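Local coordinates for peptidoglycan-recognition protein SA (Drosophila melanogaster, PDB 1SXR), which binds peptidoglycan of Gram-positive bacteria as an innate immune receptor and thereby activates the Toll pathway, at residues 39-44 / 74-79. Residues are numbered along the deposited sequence; the frame is centred on the assembly and turned at random. Where two conformers were deposited one is given.
Sequences VIHHTV and ISYNFL. With EDO (1,2-ethanediol), chain D.
Tyr76 reaches across to His41 and Thr43, meeting the first with CE1 and the second with CE2. On the His41 side, CE1 of Tyr76 comes within 3.8 Å of His41 CB and also touches CG; the two rings cross obliquely, their planes at 50° and their centroids 5.8 Å apart. The second apolar contact is made by the methyl of Thr43, which lies 4.0 Å from Tyr76 CE2 and 3.9 Å from CD2 of Leu79. CG2 of Thr43 is anti to the carbonyl carbon, which turns the methyl toward Tyr76 and Leu79, whereas OG1 is hydrogen-bonded to Thr45 O and Gly113 N.

Polar contact runs through water. Two waters at the edge of the Tyr76 ring, in its plane, join OH to the backbone of 39-44: one lies 2.8 Å from Tyr76 OH and donates to His42 O, the other donates to Thr43 O. The phenol thus spans two successive carbonyls that it does not bind directly. Ser75 OG sits over the centre of one face of the ring, 3.3 Å above its plane, and is hydrogen-bonded to O2 of a 1,2-ethanediol, probably from the crystallisation liquor.

Hydrogen bonds to Ser158 OG at ND1 and to Thr99 OG1 at NE2 fix the imidazole of His41. Strand 106-111 runs between strands 35-42 and 78-80, and its Ala110 touches both Thr43 and Tyr76. Residues 71-76 are an inferred peptidoglycan-binding region and Thr156, near His41, an inferred contact site, consistent with the peptidoglycan-binding groove of the amidase-like PGRP fold.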
loop_
_atom_site.group_PDB
_atom_site.type_symbol
_atom_site.label_atom_id
_atom_site.label_comp_id
_atom_site.label_asym_id
_atom_site.label_seq_id
_atom_site.Cartn_x
_atom_site.Cartn_y
_atom_site.Cartn_z
ATOM N N VAL A 39 6.388 -0.078 -2.114
ATOM C CA VAL A 39 6.640 0.687 -0.896
ATOM C C VAL A 39 5.659 0.239 0.189
ATOM O O VAL A 39 4.437 0.282 -0.022
ATOM C CB VAL A 39 6.441 2.196 -1.097
ATOM C CG1 VAL A 39 6.967 2.931 0.162
ATOM C CG2 VAL A 39 7.161 2.648 -2.390
ATOM N N ILE A 40 6.178 -0.171 1.347
ATOM C CA ILE A 40 5.322 -0.624 2.446
ATOM C C ILE A 40 5.089 0.511 3.447
ATOM O O ILE A 40 6.018 1.230 3.846
ATOM C CB ILE A 40 5.959 -1.838 3.194
ATOM C CG1 ILE A 40 6.241 -3.010 2.246
ATOM C CG2 ILE A 40 5.035 -2.293 4.336
ATOM C CD1 ILE A 40 5.040 -3.430 1.436
ATOM N N HIS A 41 3.819 0.643 3.826
ATOM C CA HIS A 41 3.345 1.683 4.746
ATOM C C HIS A 41 2.452 1.052 5.801
ATOM O O HIS A 41 2.013 -0.083 5.674
ATOM C CB HIS A 41 2.515 2.715 3.974
ATOM C CG HIS A 41 3.343 3.741 3.279
ATOM N ND1 HIS A 41 3.982 4.754 3.960
ATOM C CD2 HIS A 41 3.638 3.922 1.962
ATOM C CE1 HIS A 41 4.636 5.518 3.098
ATOM N NE2 HIS A 41 4.444 5.033 1.878
ATOM N N HIS A 42 2.189 1.813 6.859
ATOM C CA HIS A 42 1.038 1.533 7.721
ATOM C C HIS A 42 0.128 2.733 7.731
ATOM O O HIS A 42 0.572 3.830 7.380
ATOM C CB HIS A 42 1.449 1.054 9.129
ATOM C CG HIS A 42 2.033 2.090 10.069
ATOM N ND1 HIS A 42 2.450 3.357 9.712
ATOM C CD2 HIS A 42 2.339 1.955 11.385
ATOM C CE1 HIS A 42 2.974 3.960 10.774
ATOM N NE2 HIS A 42 2.905 3.130 11.796
ATOM N N THR A 43 -1.146 2.535 8.101
ATOM C CA THR A 43 -2.087 3.655 8.048
ATOM C C THR A 43 -2.145 4.460 9.333
ATOM O O THR A 43 -2.692 5.565 9.329
ATOM C CB THR A 43 -3.517 3.208 7.756
ATOM O OG1 THR A 43 -3.955 2.293 8.761
ATOM C CG2 THR A 43 -3.583 2.405 6.425
ATOM N N VAL A 44 -1.654 3.858 10.419
ATOM C CA VAL A 44 -1.726 4.410 11.800
ATOM C C VAL A 44 -3.129 4.359 12.376
ATOM O O VAL A 44 -3.363 3.702 13.392
ATOM C CB VAL A 44 -1.183 5.841 11.917
ATOM C CG1 VAL A 44 -1.165 6.274 13.393
ATOM C CG2 VAL A 44 0.212 5.907 11.323
ATOM N N ILE A 74 -7.877 7.367 -2.481
ATOM C CA ILE A 74 -7.099 6.869 -1.352
ATOM C C ILE A 74 -5.627 6.718 -1.792
ATOM O O ILE A 74 -5.332 6.285 -2.925
ATOM C CB ILE A 74 -7.703 5.547 -0.820
ATOM C CG1 ILE A 74 -7.244 5.266 0.612
ATOM C CG2 ILE A 74 -7.620 4.418 -1.786
ATOM C CD1 ILE A 74 -8.287 4.458 1.371
ATOM N N SER A 75 -4.694 7.125 -0.930
ATOM C CA SER A 75 -3.313 7.360 -1.396
ATOM C C SER A 75 -2.614 6.070 -1.828
ATOM O O SER A 75 -1.802 6.061 -2.778
ATOM C CB SER A 75 -2.493 8.037 -0.305
ATOM O OG SER A 75 -2.337 7.141 0.786
ATOM N N TYR A 76 -2.918 4.992 -1.114
ATOM C CA TYR A 76 -2.216 3.705 -1.315
ATOM C C TYR A 76 -2.793 2.940 -2.483
ATOM O O TYR A 76 -3.994 3.043 -2.756
ATOM C CB TYR A 76 -2.350 2.837 -0.048
ATOM C CG TYR A 76 -2.066 3.602 1.216
ATOM C CD1 TYR A 76 -0.769 3.965 1.554
ATOM C CD2 TYR A 76 -3.092 3.958 2.054
ATOM C CE1 TYR A 76 -0.521 4.696 2.726
ATOM C CE2 TYR A 76 -2.862 4.657 3.225
ATOM C CZ TYR A 76 -1.582 5.025 3.544
ATOM O OH TYR A 76 -1.328 5.728 4.713
ATOM N N ASN A 77 -1.982 2.125 -3.157
ATOM C CA ASN A 77 -2.562 1.255 -4.199
ATOM C C ASN A 77 -3.428 0.149 -3.612
ATOM O O ASN A 77 -4.467 -0.170 -4.169
ATOM C CB ASN A 77 -1.468 0.697 -5.103
ATOM C CG ASN A 77 -0.803 1.789 -5.938
ATOM O OD1 ASN A 77 0.168 2.377 -5.510
ATOM N ND2 ASN A 77 -1.372 2.096 -7.107
ATOM N N PHE A 78 -2.982 -0.425 -2.489
ATOM C CA PHE A 78 -3.724 -1.487 -1.754
ATOM C C PHE A 78 -3.588 -1.301 -0.271
ATOM O O PHE A 78 -2.603 -0.722 0.218
ATOM C CB PHE A 78 -3.155 -2.865 -2.108
ATOM C CG PHE A 78 -3.318 -3.196 -3.566
ATOM C CD1 PHE A 78 -4.566 -3.587 -4.045
ATOM C CD2 PHE A 78 -2.255 -3.071 -4.443
ATOM C CE1 PHE A 78 -4.753 -3.858 -5.415
ATOM C CE2 PHE A 78 -2.433 -3.330 -5.806
ATOM C CZ PHE A 78 -3.673 -3.721 -6.288
ATOM N N LEU A 79 -4.563 -1.850 0.459
ATOM C CA LEU A 79 -4.531 -1.838 1.927
ATOM C C LEU A 79 -4.849 -3.242 2.426
ATOM O O LEU A 79 -5.593 -3.960 1.778
ATOM C CB LEU A 79 -5.549 -0.845 2.522
ATOM C CG LEU A 79 -5.438 0.628 2.102
ATOM C CD1 LEU A 79 -6.326 0.928 0.867
ATOM C CD2 LEU A 79 -5.749 1.555 3.249
HETATM C C1 EDO D . -1.920 10.224 3.666
HETATM O O1 EDO D . -0.794 11.100 3.477
HETATM C C2 EDO D . -1.457 8.771 3.612
HETATM O O2 EDO D . -0.648 8.548 2.453
HETATM O O HOH W 1 1.354 6.063 5.510
HETATM O O HOH W 2 -3.221 6.659 6.792
#